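Long-range contact in AA9 family lytic polysaccharide monooxygenase B (Heterobasidion irregulare TC 32-1, PDB 5NNS), which cleaves cellulose chains oxidatively at C1 of the glucose unit, using a single copper ion, a reductant and O2 or H2O2: residues V71-V85 with W124-T138. Numbering follows the deposited sequence.
Sequences VTAYWNQWPHTIGPV and WGMGQLVANNNSWTT. With CU (copper (II) ion), chain E; NAG (2-acetamido-2-deoxy-beta-D-glucopyranose), chain D; GOL (glycerol), chain M.
With CG1 trans to the backbone N (chi1 180°), Val-85 sets that methyl over the centre of the Trp-136 five-membered ring, 3.5 Å from Trp-136 CE2, while its CG2 lies against the helix start at Gly-125. Met-126, trans at chi1 (-162°) and extended through chi2, brings SD to the edge of the Trp-78 indole, a Met-aromatic contact in which Trp-78 NE1 gives SD a weak, straight hydrogen bond of 3.3 Å; the chi3 bend turns CE toward Gly-83 and Pro-84. Leu-129 CD1 sits over one face of Trp-75, 3.6 Å from Trp-75 CZ3. Strands 71-75 and 135-138 pair antiparallel, the latter at the edge of a four-stranded sheet of the AA9 beta-sandwich, and Thr-72 OG1 and Thr-137 OG1 share a 2.6 Å hydrogen bond. Asn-134 grips the other segment twice: its O takes Trp-75 N at 2.7 Å, and its OD1 reaches on to Trp-78 N at 3.0 Å, the donor standing well above the amide plane. Trp-124 carries Ile-82 CG2 and Gly-83 N over one face, the methyl 3.5 Å from Trp-124 NE1, which hydrogen-bonds to Leu-119 O. An alanine here is likely to strip Ile-82 and Gly-83 of that cover and leave Leu-119 O without its indole donor. His-80 NE2 binds copper at 2.1 Å, His-1 and Tyr-167 completing the site; Met-126 SD against His-80 CB, with Asn-134 fixing the loop at Trp-78, is consistent with positioning that histidine.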
loop_
_atom_site.group_PDB
_atom_site.type_symbol
_atom_site.label_atom_id
_atom_site.label_comp_id
_atom_site.label_asym_id
_atom_site.label_seq_id
_atom_site.Cartn_x
_atom_site.Cartn_y
_atom_site.Cartn_z
ATOM N N VAL A 71 -6.842 -9.884 -5.072
ATOM C CA VAL A 71 -7.240 -8.499 -4.833
ATOM C C VAL A 71 -6.476 -7.596 -5.792
ATOM O O VAL A 71 -5.251 -7.684 -5.891
ATOM C CB VAL A 71 -7.039 -8.060 -3.351
ATOM C CG1 VAL A 71 -8.067 -8.746 -2.458
ATOM C CG2 VAL A 71 -5.638 -8.354 -2.828
ATOM N N THR A 72 -7.216 -6.766 -6.527
ATOM C CA THR A 72 -6.642 -5.835 -7.489
ATOM C C THR A 72 -6.954 -4.412 -7.048
ATOM O O THR A 72 -8.086 -4.118 -6.641
ATOM C CB THR A 72 -7.193 -6.062 -8.911
ATOM O OG1 THR A 72 -6.856 -7.381 -9.347
ATOM C CG2 THR A 72 -6.608 -5.055 -9.900
ATOM N N ALA A 73 -5.941 -3.548 -7.119
ATOM C CA ALA A 73 -6.096 -2.115 -6.883
ATOM C C ALA A 73 -5.907 -1.406 -8.209
ATOM O O ALA A 73 -4.994 -1.745 -8.968
ATOM C CB ALA A 73 -5.077 -1.628 -5.863
ATOM N N TYR A 74 -6.777 -0.437 -8.495
ATOM C CA TYR A 74 -6.709 0.320 -9.745
ATOM C C TYR A 74 -6.332 1.766 -9.458
ATOM O O TYR A 74 -6.905 2.391 -8.560
ATOM C CB TYR A 74 -8.044 0.271 -10.485
ATOM C CG TYR A 74 -8.480 -1.112 -10.904
ATOM C CD1 TYR A 74 -8.084 -1.663 -12.128
ATOM C CD2 TYR A 74 -9.317 -1.865 -10.089
ATOM C CE1 TYR A 74 -8.503 -2.934 -12.520
ATOM C CE2 TYR A 74 -9.739 -3.132 -10.466
ATOM C CZ TYR A 74 -9.334 -3.666 -11.677
ATOM O OH TYR A 74 -9.772 -4.926 -12.022
ATOM N N TRP A 75 -5.374 2.286 -10.226
ATOM C CA TRP A 75 -4.937 3.678 -10.112
ATOM C C TRP A 75 -5.522 4.539 -11.230
ATOM O O TRP A 75 -6.117 4.032 -12.191
ATOM C CB TRP A 75 -3.405 3.772 -10.154
ATOM C CG TRP A 75 -2.724 3.520 -8.846
ATOM C CD1 TRP A 75 -2.176 4.456 -8.012
ATOM C CD2 TRP A 75 -2.492 2.249 -8.230
ATOM N NE1 TRP A 75 -1.626 3.846 -6.911
ATOM C CE2 TRP A 75 -1.807 2.492 -7.017
ATOM C CE3 TRP A 75 -2.801 0.930 -8.582
ATOM C CZ2 TRP A 75 -1.424 1.459 -6.153
ATOM C CZ3 TRP A 75 -2.420 -0.102 -7.715
ATOM C CH2 TRP A 75 -1.736 0.174 -6.520
ATOM N N ASN A 76 -5.340 5.849 -11.082
ATOM C CA ASN A 76 -5.417 6.788 -12.200
ATOM C C ASN A 76 -4.350 6.442 -13.249
ATOM O O ASN A 76 -3.529 5.541 -13.044
ATOM C CB ASN A 76 -5.212 8.228 -11.708
ATOM C CG ASN A 76 -3.897 8.416 -10.959
ATOM O OD1 ASN A 76 -3.616 7.701 -9.993
ATOM N ND2 ASN A 76 -3.098 9.384 -11.386
ATOM N N GLN A 77 -4.353 7.157 -14.367
ATOM C CA GLN A 77 -3.254 7.038 -15.341
ATOM C C GLN A 77 -1.963 7.543 -14.693
ATOM O O GLN A 77 -1.644 8.735 -14.748
ATOM C CB GLN A 77 -3.576 7.783 -16.625
ATOM C CG GLN A 77 -4.681 7.092 -17.411
ATOM C CD GLN A 77 -5.087 7.836 -18.659
ATOM O OE1 GLN A 77 -4.730 8.999 -18.856
ATOM N NE2 GLN A 77 -5.841 7.164 -19.517
ATOM N N TRP A 78 -1.255 6.604 -14.061
ATOM C CA TRP A 78 -0.168 6.903 -13.140
ATOM C C TRP A 78 1.034 7.458 -13.908
ATOM O O TRP A 78 1.495 6.820 -14.869
ATOM C CB TRP A 78 0.209 5.650 -12.345
ATOM C CG TRP A 78 1.232 5.892 -11.294
ATOM C CD1 TRP A 78 2.509 5.448 -11.293
ATOM C CD2 TRP A 78 1.063 6.643 -10.090
ATOM N NE1 TRP A 78 3.166 5.889 -10.168
ATOM C CE2 TRP A 78 2.295 6.625 -9.411
ATOM C CE3 TRP A 78 -0.005 7.350 -9.531
ATOM C CZ2 TRP A 78 2.488 7.274 -8.184
ATOM C CZ3 TRP A 78 0.186 7.989 -8.317
ATOM C CH2 TRP A 78 1.424 7.952 -7.661
ATOM N N PRO A 79 1.523 8.654 -13.513
ATOM C CA PRO A 79 2.589 9.330 -14.279
ATOM C C PRO A 79 4.039 8.937 -13.963
ATOM O O PRO A 79 4.934 9.344 -14.698
ATOM C CB PRO A 79 2.373 10.804 -13.935
ATOM C CG PRO A 79 1.819 10.765 -12.549
ATOM C CD PRO A 79 0.963 9.539 -12.474
ATOM N N HIS A 80 4.279 8.173 -12.901
ATOM C CA HIS A 80 5.644 7.856 -12.492
ATOM C C HIS A 80 5.985 6.394 -12.736
ATOM O O HIS A 80 5.125 5.522 -12.654
ATOM C CB HIS A 80 5.847 8.262 -11.044
ATOM C CG HIS A 80 5.531 9.699 -10.799
ATOM N ND1 HIS A 80 6.077 10.714 -11.555
ATOM C CD2 HIS A 80 4.693 10.293 -9.919
ATOM C CE1 HIS A 80 5.605 11.875 -11.132
ATOM N NE2 HIS A 80 4.759 11.646 -10.146
ATOM N N THR A 81 7.243 6.144 -13.080
ATOM C CA THR A 81 7.685 4.820 -13.505
ATOM C C THR A 81 8.853 4.231 -12.702
ATOM O O THR A 81 9.188 3.068 -12.903
ATOM C CB THR A 81 8.063 4.867 -14.991
ATOM O OG1 THR A 81 8.967 5.957 -15.220
ATOM C CG2 THR A 81 6.822 5.066 -15.829
ATOM N N ILE A 82 9.439 4.999 -11.784
ATOM C CA ILE A 82 10.649 4.580 -11.067
ATOM C C ILE A 82 10.382 4.460 -9.561
ATOM O O ILE A 82 10.153 5.457 -8.877
ATOM C CB ILE A 82 11.813 5.559 -11.321
ATOM C CG1 ILE A 82 12.132 5.640 -12.820
ATOM C CG2 ILE A 82 13.054 5.143 -10.539
ATOM C CD1 ILE A 82 12.872 6.904 -13.226
ATOM N N GLY A 83 10.402 3.223 -9.073
ATOM C CA GLY A 83 10.310 2.906 -7.650
ATOM C C GLY A 83 9.519 1.625 -7.403
ATOM O O GLY A 83 8.932 1.074 -8.337
ATOM N N PRO A 84 9.515 1.133 -6.150
ATOM C CA PRO A 84 8.826 -0.115 -5.851
ATOM C C PRO A 84 7.325 0.047 -5.656
ATOM O O PRO A 84 6.851 1.148 -5.379
ATOM C CB PRO A 84 9.468 -0.553 -4.530
ATOM C CG PRO A 84 9.829 0.726 -3.864
ATOM C CD PRO A 84 10.299 1.603 -4.989
ATOM N N VAL A 85 6.603 -1.064 -5.818
ATOM C CA VAL A 85 5.209 -1.202 -5.384
ATOM C C VAL A 85 5.216 -2.125 -4.179
ATOM O O VAL A 85 5.921 -3.129 -4.190
ATOM C CB VAL A 85 4.322 -1.851 -6.471
ATOM C CG1 VAL A 85 2.880 -1.987 -5.984
ATOM C CG2 VAL A 85 4.402 -1.066 -7.780
ATOM N N TRP A 124 11.075 -1.351 -13.245
ATOM C CA TRP A 124 10.558 -1.270 -11.881
ATOM C C TRP A 124 9.122 -1.782 -11.799
ATOM O O TRP A 124 8.382 -1.750 -12.785
ATOM C CB TRP A 124 10.585 0.182 -11.398
ATOM C CG TRP A 124 11.951 0.779 -11.201
ATOM C CD1 TRP A 124 12.697 1.449 -12.125
ATOM C CD2 TRP A 124 12.706 0.793 -9.991
ATOM N NE1 TRP A 124 13.885 1.872 -11.566
ATOM C CE2 TRP A 124 13.916 1.479 -10.257
ATOM C CE3 TRP A 124 12.488 0.284 -8.708
ATOM C CZ2 TRP A 124 14.892 1.673 -9.287
ATOM C CZ3 TRP A 124 13.468 0.468 -7.742
ATOM C CH2 TRP A 124 14.655 1.158 -8.039
ATOM N N GLY A 125 8.732 -2.237 -10.610
ATOM C CA GLY A 125 7.339 -2.591 -10.320
ATOM C C GLY A 125 6.343 -1.502 -10.694
ATOM O O GLY A 125 5.261 -1.787 -11.209
ATOM N N MET A 126 6.717 -0.249 -10.451
ATOM C CA MET A 126 5.853 0.891 -10.766
ATOM C C MET A 126 5.622 1.034 -12.266
ATOM O O MET A 126 4.518 1.388 -12.686
ATOM C CB MET A 126 6.442 2.184 -10.205
ATOM C CG MET A 126 5.443 3.321 -10.091
ATOM S SD MET A 126 6.187 4.785 -9.344
ATOM C CE MET A 126 6.529 4.181 -7.697
ATOM N N GLY A 127 6.665 0.771 -13.059
ATOM C CA GLY A 127 6.542 0.661 -14.512
ATOM C C GLY A 127 5.658 -0.492 -14.956
ATOM O O GLY A 127 4.927 -0.370 -15.937
ATOM N N GLN A 128 5.725 -1.607 -14.235
ATOM C CA GLN A 128 4.851 -2.756 -14.502
ATOM C C GLN A 128 3.384 -2.446 -14.171
ATOM O O GLN A 128 2.490 -2.850 -14.902
ATOM C CB GLN A 128 5.324 -4.000 -13.736
ATOM C CG GLN A 128 6.626 -4.585 -14.258
ATOM C CD GLN A 128 7.125 -5.753 -13.423
ATOM O OE1 GLN A 128 6.938 -5.787 -12.205
ATOM N NE2 GLN A 128 7.776 -6.712 -14.073
ATOM N N LEU A 129 3.160 -1.737 -13.064
ATOM C CA LEU A 129 1.827 -1.285 -12.658
ATOM C C LEU A 129 1.165 -0.430 -13.752
ATOM O O LEU A 129 0.030 -0.691 -14.143
ATOM C CB LEU A 129 1.926 -0.496 -11.347
ATOM C CG LEU A 129 0.659 0.017 -10.645
ATOM C CD1 LEU A 129 0.916 0.066 -9.153
ATOM C CD2 LEU A 129 0.204 1.385 -11.142
ATOM N N VAL A 130 1.900 0.558 -14.257
ATOM C CA VAL A 130 1.411 1.434 -15.337
ATOM C C VAL A 130 1.049 0.595 -16.570
ATOM O O VAL A 130 -0.036 0.751 -17.133
ATOM C CB VAL A 130 2.451 2.523 -15.704
ATOM C CG1 VAL A 130 2.041 3.294 -16.953
ATOM C CG2 VAL A 130 2.671 3.489 -14.542
ATOM N N ALA A 131 1.957 -0.305 -16.956
ATOM C CA ALA A 131 1.783 -1.167 -18.138
ATOM C C ALA A 131 0.617 -2.143 -18.036
ATOM O O ALA A 131 0.061 -2.540 -19.058
ATOM C CB ALA A 131 3.062 -1.932 -18.420
ATOM N N ASN A 132 0.253 -2.520 -16.809
ATOM C CA ASN A 132 -0.865 -3.422 -16.552
ATOM C C ASN A 132 -2.140 -2.627 -16.261
ATOM O O ASN A 132 -2.774 -2.825 -15.222
ATOM C CB ASN A 132 -0.508 -4.355 -15.376
ATOM C CG ASN A 132 -1.602 -5.355 -15.054
ATOM O OD1 ASN A 132 -2.251 -5.886 -15.950
ATOM N ND2 ASN A 132 -1.828 -5.593 -13.767
ATOM N N ASN A 133 -2.517 -1.737 -17.180
ATOM C CA ASN A 133 -3.743 -0.933 -17.049
ATOM C C ASN A 133 -3.792 -0.133 -15.731
ATOM O O ASN A 133 -4.844 -0.022 -15.101
ATOM C CB ASN A 133 -4.973 -1.856 -17.185
ATOM C CG ASN A 133 -6.287 -1.097 -17.336
ATOM O OD1 ASN A 133 -6.345 -0.041 -17.968
ATOM N ND2 ASN A 133 -7.352 -1.648 -16.744
ATOM N N ASN A 134 -2.647 0.406 -15.317
ATOM C CA ASN A 134 -2.532 1.178 -14.083
ATOM C C ASN A 134 -3.127 0.448 -12.888
ATOM O O ASN A 134 -3.955 1.010 -12.156
ATOM C CB ASN A 134 -3.191 2.540 -14.255
ATOM C CG ASN A 134 -2.566 3.333 -15.369
ATOM O OD1 ASN A 134 -1.454 3.845 -15.220
ATOM N ND2 ASN A 134 -3.268 3.444 -16.490
ATOM N N SER A 135 -2.715 -0.810 -12.708
ATOM C CA SER A 135 -3.283 -1.664 -11.668
ATOM C C SER A 135 -2.274 -2.655 -11.115
ATOM O O SER A 135 -1.240 -2.903 -11.724
ATOM C CB SER A 135 -4.514 -2.410 -12.194
ATOM O OG SER A 135 -4.150 -3.381 -13.155
ATOM N N TRP A 136 -2.594 -3.207 -9.948
ATOM C CA TRP A 136 -1.725 -4.153 -9.272
ATOM C C TRP A 136 -2.556 -5.284 -8.665
ATOM O O TRP A 136 -3.456 -5.044 -7.848
ATOM C CB TRP A 136 -0.945 -3.432 -8.179
ATOM C CG TRP A 136 0.257 -4.179 -7.720
ATOM C CD1 TRP A 136 0.407 -4.880 -6.547
ATOM C CD2 TRP A 136 1.488 -4.297 -8.420
ATOM N NE1 TRP A 136 1.668 -5.423 -6.482
ATOM C CE2 TRP A 136 2.352 -5.076 -7.619
ATOM C CE3 TRP A 136 1.952 -3.821 -9.657
ATOM C CZ2 TRP A 136 3.642 -5.398 -8.017
ATOM C CZ3 TRP A 136 3.248 -4.136 -10.053
ATOM C CH2 TRP A 136 4.078 -4.918 -9.233
ATOM N N THR A 137 -2.241 -6.511 -9.061
ATOM C CA THR A 137 -2.968 -7.687 -8.598
ATOM C C THR A 137 -2.037 -8.644 -7.851
ATOM O O THR A 137 -0.975 -9.019 -8.363
ATOM C CB THR A 137 -3.651 -8.407 -9.773
ATOM O OG1 THR A 137 -4.492 -7.477 -10.464
ATOM C CG2 THR A 137 -4.505 -9.579 -9.276
ATOM N N THR A 138 -2.444 -9.002 -6.629
ATOM C CA THR A 138 -1.770 -10.009 -5.810
ATOM C C THR A 138 -2.823 -10.698 -4.933
ATOM O O THR A 138 -3.940 -10.201 -4.808
ATOM C CB THR A 138 -0.653 -9.382 -4.940
ATOM O OG1 THR A 138 0.023 -10.411 -4.206
ATOM C CG2 THR A 138 -1.210 -8.367 -3.952
HETATM CU CU CU E . 3.444 12.770 -8.915
HETATM C C1 NAG D . -8.695 -1.122 -16.741
HETATM C C2 NAG D . -9.706 -2.258 -16.837
HETATM C C3 NAG D . -11.133 -1.744 -16.716
HETATM C C4 NAG D . -11.316 -0.855 -15.482
HETATM C C5 NAG D . -10.209 0.193 -15.398
HETATM C C6 NAG D . -10.274 0.956 -14.080
HETATM C C7 NAG D . -8.970 -4.187 -18.210
HETATM C C8 NAG D . -8.914 -4.746 -19.601
HETATM N N2 NAG D . -9.551 -2.980 -18.096
HETATM O O3 NAG D . -11.992 -2.887 -16.635
HETATM O O4 NAG D . -12.586 -0.192 -15.533
HETATM O O5 NAG D . -8.921 -0.430 -15.514
HETATM O O6 NAG D . -9.277 1.983 -14.074
HETATM O O7 NAG D . -8.511 -4.819 -17.270
HETATM C C1 GOL M . -7.036 2.846 -16.851
HETATM O O1 GOL M . -5.837 2.246 -16.354
HETATM C C2 GOL M . -6.838 4.352 -16.977
HETATM O O2 GOL M . -7.352 4.799 -18.242
HETATM C C3 GOL M . -7.551 5.084 -15.843
HETATM O O3 GOL M . -7.046 4.662 -14.572
HETATM O O HOH W 1 -3.541 -5.717 -5.149
HETATM O O HOH W 2 -6.716 1.659 -13.415
HETATM O O HOH W 3 9.872 0.871 -14.637
#